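Local coordinates for capsid protein (PDB 3N7X) that builds the icosahedral shell of a shrimp densovirus from sixty copies of a beta-barrel subunit and binds calcium ions, at residues R54-D59 / Y72-H77; A116-H121 / V285-F290. All blocks are in the same frame, centred on the assembly; numbering follows the deposited sequence.

Interaction 1: R54-D59 / Y72-H77. With CA (calcium ion), chain B.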
loop_
_atom_site.group_PDB
_atom_site.type_symbol
_atom_site.label_atom_id
_atom_site.label_comp_id
_atom_site.label_asym_id
_atom_site.label_seq_id
_atom_site.Cartn_x
_atom_site.Cartn_y
_atom_site.Cartn_z
ATOM N N ARG A 54 -86.143 28.579 33.345
ATOM C CA ARG A 54 -87.199 29.568 33.556
ATOM C C ARG A 54 -87.337 30.553 32.403
ATOM O O ARG A 54 -86.453 30.646 31.546
ATOM C CB ARG A 54 -86.913 30.343 34.844
ATOM C CG ARG A 54 -86.903 29.451 36.056
ATOM C CD ARG A 54 -86.383 30.118 37.306
ATOM N NE ARG A 54 -86.480 29.172 38.415
ATOM C CZ ARG A 54 -85.837 29.284 39.576
ATOM N NH1 ARG A 54 -85.034 30.316 39.806
ATOM N NH2 ARG A 54 -85.987 28.343 40.499
ATOM N N TYR A 55 -88.458 31.275 32.380
ATOM C CA TYR A 55 -88.693 32.296 31.363
ATOM C C TYR A 55 -88.658 33.636 32.082
ATOM O O TYR A 55 -89.288 33.792 33.136
ATOM C CB TYR A 55 -90.078 32.191 30.720
ATOM C CG TYR A 55 -90.392 30.942 29.934
ATOM C CD1 TYR A 55 -89.503 30.433 28.989
ATOM C CD2 TYR A 55 -91.623 30.305 30.093
ATOM C CE1 TYR A 55 -89.838 29.316 28.221
ATOM C CE2 TYR A 55 -91.967 29.196 29.332
ATOM C CZ TYR A 55 -91.075 28.704 28.399
ATOM O OH TYR A 55 -91.433 27.607 27.648
ATOM N N PHE A 56 -87.932 34.596 31.518
ATOM C CA PHE A 56 -87.861 35.933 32.093
ATOM C C PHE A 56 -88.288 36.939 31.030
ATOM O O PHE A 56 -88.032 36.737 29.835
ATOM C CB PHE A 56 -86.436 36.282 32.540
ATOM C CG PHE A 56 -85.950 35.507 33.737
ATOM C CD1 PHE A 56 -86.845 34.915 34.622
ATOM C CD2 PHE A 56 -84.583 35.426 34.011
ATOM C CE1 PHE A 56 -86.386 34.256 35.765
ATOM C CE2 PHE A 56 -84.113 34.770 35.150
ATOM C CZ PHE A 56 -85.016 34.184 36.030
ATOM N N GLU A 57 -88.948 38.011 31.461
ATOM C CA GLU A 57 -89.375 39.062 30.544
ATOM C C GLU A 57 -88.840 40.382 31.080
ATOM O O GLU A 57 -88.710 40.556 32.291
ATOM C CB GLU A 57 -90.900 39.136 30.441
ATOM C CG GLU A 57 -91.577 37.878 29.930
ATOM C CD GLU A 57 -91.797 36.851 31.027
ATOM O OE1 GLU A 57 -92.184 37.259 32.143
ATOM O OE2 GLU A 57 -91.597 35.639 30.775
ATOM N N PHE A 58 -88.537 41.309 30.181
ATOM C CA PHE A 58 -88.000 42.603 30.582
ATOM C C PHE A 58 -88.508 43.727 29.696
ATOM O O PHE A 58 -88.811 43.511 28.522
ATOM C CB PHE A 58 -86.474 42.613 30.457
ATOM C CG PHE A 58 -85.777 41.569 31.274
ATOM C CD1 PHE A 58 -85.613 41.733 32.644
ATOM C CD2 PHE A 58 -85.254 40.430 30.662
ATOM C CE1 PHE A 58 -84.936 40.780 33.397
ATOM C CE2 PHE A 58 -84.576 39.471 31.405
ATOM C CZ PHE A 58 -84.415 39.644 32.776
ATOM N N ASP A 59 -88.587 44.924 30.266
ATOM C CA ASP A 59 -88.962 46.110 29.509
ATOM C C ASP A 59 -87.930 47.160 29.916
ATOM O O ASP A 59 -86.936 46.822 30.554
ATOM C CB ASP A 59 -90.389 46.581 29.821
ATOM C CG ASP A 59 -90.595 46.932 31.277
ATOM O OD1 ASP A 59 -89.606 47.200 31.993
ATOM O OD2 ASP A 59 -91.766 46.956 31.704
ATOM N N TYR A 72 -83.753 45.822 36.692
ATOM C CA TYR A 72 -84.131 44.513 37.188
ATOM C C TYR A 72 -82.869 43.929 37.783
ATOM O O TYR A 72 -81.777 44.133 37.254
ATOM C CB TYR A 72 -84.611 43.601 36.064
ATOM C CG TYR A 72 -85.910 44.019 35.435
ATOM C CD1 TYR A 72 -85.935 44.924 34.375
ATOM C CD2 TYR A 72 -87.122 43.498 35.889
ATOM C CE1 TYR A 72 -87.137 45.298 33.779
ATOM C CE2 TYR A 72 -88.327 43.864 35.303
ATOM C CZ TYR A 72 -88.331 44.763 34.250
ATOM O OH TYR A 72 -89.525 45.127 33.666
ATOM N N CYS A 73 -83.013 43.208 38.885
ATOM C CA CYS A 73 -81.862 42.600 39.525
ATOM C C CYS A 73 -81.990 41.084 39.534
ATOM O O CYS A 73 -83.077 40.550 39.747
ATOM C CB CYS A 73 -81.729 43.116 40.961
ATOM S SG CYS A 73 -80.442 42.288 41.936
ATOM N N LEU A 74 -80.884 40.395 39.277
ATOM C CA LEU A 74 -80.872 38.938 39.309
ATOM C C LEU A 74 -79.815 38.531 40.328
ATOM O O LEU A 74 -78.622 38.502 40.026
ATOM C CB LEU A 74 -80.534 38.353 37.936
ATOM C CG LEU A 74 -80.390 36.823 37.913
ATOM C CD1 LEU A 74 -81.598 36.161 38.558
ATOM C CD2 LEU A 74 -80.234 36.349 36.481
ATOM N N PRO A 75 -80.244 38.227 41.560
ATOM C CA PRO A 75 -79.342 37.826 42.642
ATOM C C PRO A 75 -78.900 36.366 42.563
ATOM O O PRO A 75 -79.440 35.506 43.258
ATOM C CB PRO A 75 -80.169 38.120 43.886
ATOM C CG PRO A 75 -81.542 37.730 43.442
ATOM C CD PRO A 75 -81.638 38.303 42.035
ATOM N N LEU A 76 -77.907 36.099 41.720
ATOM C CA LEU A 76 -77.388 34.747 41.537
ATOM C C LEU A 76 -76.818 34.139 42.799
ATOM O O LEU A 76 -76.663 32.926 42.881
ATOM C CB LEU A 76 -76.288 34.732 40.486
ATOM C CG LEU A 76 -76.677 35.239 39.110
ATOM C CD1 LEU A 76 -75.531 35.003 38.157
ATOM C CD2 LEU A 76 -77.923 34.510 38.644
ATOM N N HIS A 77 -76.488 34.980 43.771
ATOM C CA HIS A 77 -75.915 34.499 45.020
ATOM C C HIS A 77 -76.956 33.973 46.009
ATOM O O HIS A 77 -76.596 33.427 47.055
ATOM C CB HIS A 77 -75.097 35.612 45.680
ATOM C CG HIS A 77 -75.853 36.891 45.848
ATOM N ND1 HIS A 77 -75.871 37.596 47.034
ATOM C CD2 HIS A 77 -76.623 37.592 44.982
ATOM C CE1 HIS A 77 -76.620 38.675 46.891
ATOM N NE2 HIS A 77 -77.087 38.696 45.655
HETATM CA CA CA B . -91.108 33.568 34.712
HETATM O O HOH W 1 -92.470 34.026 32.773
HETATM O O HOH W 2 -91.237 35.913 34.325
HETATM O O HOH W 3 -89.826 31.977 35.997
#

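Interaction 2: A116-H121 / V285-F290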
loop_
_atom_site.group_PDB
_atom_site.type_symbol
_atom_site.label_atom_id
_atom_site.label_comp_id
_atom_site.label_asym_id
_atom_site.label_seq_id
_atom_site.Cartn_x
_atom_site.Cartn_y
_atom_site.Cartn_z
ATOM N N ALA A 116 -72.266 27.792 41.081
ATOM C CA ALA A 116 -73.662 28.006 40.732
ATOM C C ALA A 116 -73.698 29.086 39.665
ATOM O O ALA A 116 -72.741 29.850 39.515
ATOM C CB ALA A 116 -74.454 28.439 41.951
ATOM N N GLY A 117 -74.791 29.148 38.913
ATOM C CA GLY A 117 -74.877 30.161 37.883
ATOM C C GLY A 117 -76.083 30.067 36.976
ATOM O O GLY A 117 -76.962 29.218 37.155
ATOM N N VAL A 118 -76.110 30.954 35.988
ATOM C CA VAL A 118 -77.194 31.015 35.028
ATOM C C VAL A 118 -76.666 31.309 33.649
ATOM O O VAL A 118 -75.576 31.865 33.482
ATOM C CB VAL A 118 -78.172 32.152 35.355
ATOM C CG1 VAL A 118 -79.424 32.041 34.495
ATOM C CG2 VAL A 118 -78.526 32.104 36.804
ATOM N N VAL A 119 -77.463 30.930 32.665
ATOM C CA VAL A 119 -77.149 31.195 31.280
ATOM C C VAL A 119 -78.458 31.654 30.675
ATOM O O VAL A 119 -79.442 30.918 30.693
ATOM C CB VAL A 119 -76.689 29.936 30.520
ATOM C CG1 VAL A 119 -76.349 30.307 29.085
ATOM C CG2 VAL A 119 -75.486 29.331 31.194
ATOM N N MET A 120 -78.488 32.880 30.173
ATOM C CA MET A 120 -79.696 33.377 29.540
ATOM C C MET A 120 -79.455 33.276 28.046
ATOM O O MET A 120 -78.365 33.597 27.567
ATOM C CB MET A 120 -79.962 34.827 29.934
ATOM C CG MET A 120 -80.245 35.015 31.414
ATOM S SD MET A 120 -80.779 36.698 31.807
ATOM C CE MET A 120 -79.252 37.638 31.542
ATOM N N HIS A 121 -80.462 32.814 27.314
ATOM C CA HIS A 121 -80.327 32.670 25.876
ATOM C C HIS A 121 -81.679 32.720 25.185
ATOM O O HIS A 121 -82.708 32.933 25.826
ATOM C CB HIS A 121 -79.637 31.340 25.540
ATOM C CG HIS A 121 -80.407 30.125 25.970
ATOM N ND1 HIS A 121 -80.287 29.567 27.226
ATOM C CD2 HIS A 121 -81.310 29.360 25.307
ATOM C CE1 HIS A 121 -81.079 28.510 27.318
ATOM N NE2 HIS A 121 -81.711 28.364 26.167
ATOM N N VAL A 285 -86.577 35.806 27.556
ATOM C CA VAL A 285 -85.427 34.934 27.391
ATOM C C VAL A 285 -85.632 33.669 28.199
ATOM O O VAL A 285 -86.539 33.593 29.026
ATOM C CB VAL A 285 -84.122 35.611 27.893
ATOM C CG1 VAL A 285 -83.923 36.949 27.203
ATOM C CG2 VAL A 285 -84.176 35.788 29.403
ATOM N N GLN A 286 -84.793 32.673 27.942
ATOM C CA GLN A 286 -84.843 31.432 28.695
ATOM C C GLN A 286 -83.636 31.522 29.616
ATOM O O GLN A 286 -82.571 31.987 29.207
ATOM C CB GLN A 286 -84.702 30.210 27.788
ATOM C CG GLN A 286 -84.872 28.904 28.549
ATOM C CD GLN A 286 -84.691 27.676 27.681
ATOM O OE1 GLN A 286 -85.192 27.617 26.558
ATOM N NE2 GLN A 286 -83.985 26.678 28.206
ATOM N N ALA A 287 -83.799 31.100 30.861
ATOM C CA ALA A 287 -82.699 31.158 31.807
ATOM C C ALA A 287 -82.501 29.801 32.461
ATOM O O ALA A 287 -83.394 29.296 33.142
ATOM C CB ALA A 287 -82.977 32.220 32.862
ATOM N N ASP A 288 -81.332 29.211 32.243
ATOM C CA ASP A 288 -81.026 27.910 32.819
ATOM C C ASP A 288 -80.146 28.098 34.051
ATOM O O ASP A 288 -79.131 28.798 34.002
ATOM C CB ASP A 288 -80.347 27.020 31.772
ATOM C CG ASP A 288 -81.242 26.762 30.552
ATOM O OD1 ASP A 288 -82.487 26.861 30.685
ATOM O OD2 ASP A 288 -80.702 26.448 29.464
ATOM N N PHE A 289 -80.558 27.479 35.154
ATOM C CA PHE A 289 -79.861 27.582 36.434
ATOM C C PHE A 289 -79.262 26.273 36.894
ATOM O O PHE A 289 -79.789 25.200 36.600
ATOM C CB PHE A 289 -80.827 28.025 37.534
ATOM C CG PHE A 289 -81.332 29.426 37.384
ATOM C CD1 PHE A 289 -80.869 30.436 38.223
ATOM C CD2 PHE A 289 -82.298 29.736 36.427
ATOM C CE1 PHE A 289 -81.362 31.740 38.114
ATOM C CE2 PHE A 289 -82.796 31.033 36.309
ATOM C CZ PHE A 289 -82.328 32.038 37.155
ATOM N N PHE A 290 -78.175 26.369 37.653
ATOM C CA PHE A 290 -77.540 25.185 38.208
ATOM C C PHE A 290 -76.770 25.562 39.472
ATOM O O PHE A 290 -76.278 26.687 39.606
ATOM C CB PHE A 290 -76.569 24.548 37.206
ATOM C CG PHE A 290 -75.266 25.277 37.086
ATOM C CD1 PHE A 290 -75.141 26.378 36.235
ATOM C CD2 PHE A 290 -74.180 24.915 37.881
ATOM C CE1 PHE A 290 -73.953 27.111 36.181
ATOM C CE2 PHE A 290 -72.987 25.640 37.837
ATOM C CZ PHE A 290 -72.876 26.743 36.984
#

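Interaction 1: R54-D59 / Y72-H77
Phe-56, Phe-58 and Asp-59 meet Leu-74 and Tyr-72 through their side chains across the interior of the capsid beta-barrel, where strand 45-59 of one sheet faces strand 70-74 of the other. The two short strand axes pass 9.9 Å apart, a spacing that side chains, not backbone bonds, must bridge. Phe-58 drives its edge at the face of Tyr-72: CD1 lies 3.6 Å from Tyr-72 CG, toward the rim of the ring, and the planes stand at 79°, a T-shaped pair. A flat, apolar phenylalanine suits this buried slot, while tyrosine offers both a face and a polar tip. At that tip the side chain of the partly exposed Asp-59 crosses at about a right angle, and its OD1 accepts a hydrogen bond from Tyr-72 OH at 2.7 Å. The hydroxyl comes from above the carboxylate plane, and Ala-61 N also hydrogen-bonds to that oxygen. With strand 70-74 in the CHEF sheet and strand 45-59 in the BIDG sheet of a viral jelly roll, this is a contact between the two halves of the sandwich. Further along, Phe-56 CE2 approaches Leu-74 CD2 more loosely, at 4.4 Å. The same strand also reaches the subunit interface: Tyr-55 O binds calcium at 2.4 Å, with three waters, Gln-176 O of the same chain, and Glu-191 OE2 of a neighbouring subunit. Glu-57 acts from the second shell, its OE1 and OE2 each accepting a hydrogen bond from a different calcium-bound water, which probably orients both and helps balance the ion's charge.

Interaction 2: A116-H121 / V285-F290
Phe-290 lays its ring over the backbone of Ala-116 and Gly-117 on the neighbouring antiparallel strand. Its CB leads to a CG set between the backbone N and the carbonyl carbon (chi1 77°), turned toward the partner strand. CD1 then comes 3.5 Å from Gly-117 O, CE1 meets Gly-117 N at 3.5 Å, CZ lies over the Ala-116 to Gly-117 peptide, and CE2 reaches Ala-116 CA at 3.8 Å. Glycine suits the place: with no side chain, it lets an aromatic face rest on the peptide. Beneath the ring, Gly-117 and Phe-290 exchange two backbone hydrogen bonds; Val-119 with Asp-288 and His-121 with Gln-286 do the same. On the face with Phe-290, the extended Gln-286 passes alongside the His-121 ring, and its NE2 donates to the syn lone pair of Asp-288 OD1 at 2.9 Å. Asp-288 OD2 accepts from Leu-38 N of a neighbouring subunit, not the one completing the calcium site, so this buried carboxylate also links two subunits. The other face is apolar: the small Ala-287 lets Met-120 CG pack on its CB at 4.2 Å, beside Val-118. The ladder is the central strand pair of the BIDG sheet of a viral jelly roll.

In the fold
Both segments of interaction 1 precede those of interaction 2 in the sequence, and their centres lie about 10 Å apart. Strand 281-296 joins them, pairing with strand 111-131 on one side and strand 45-59 on the other. Arg-54 O and Ala-287 N, 2.8 Å apart, probably form one hydrogen bond of that second pairing. Interaction 2 thus lies within one sheet, whereas interaction 1 spans from it to the sheet of strand 70-74. Between them Phe-56 CE2 packs on Ala-287 CB at 3.6 Å, continuing the apolar interior. Both contacts also reach a neighbouring subunit, so strands 45-59, 111-131 and 281-296 contribute both to the barrel and, probably, to the joints of the shell.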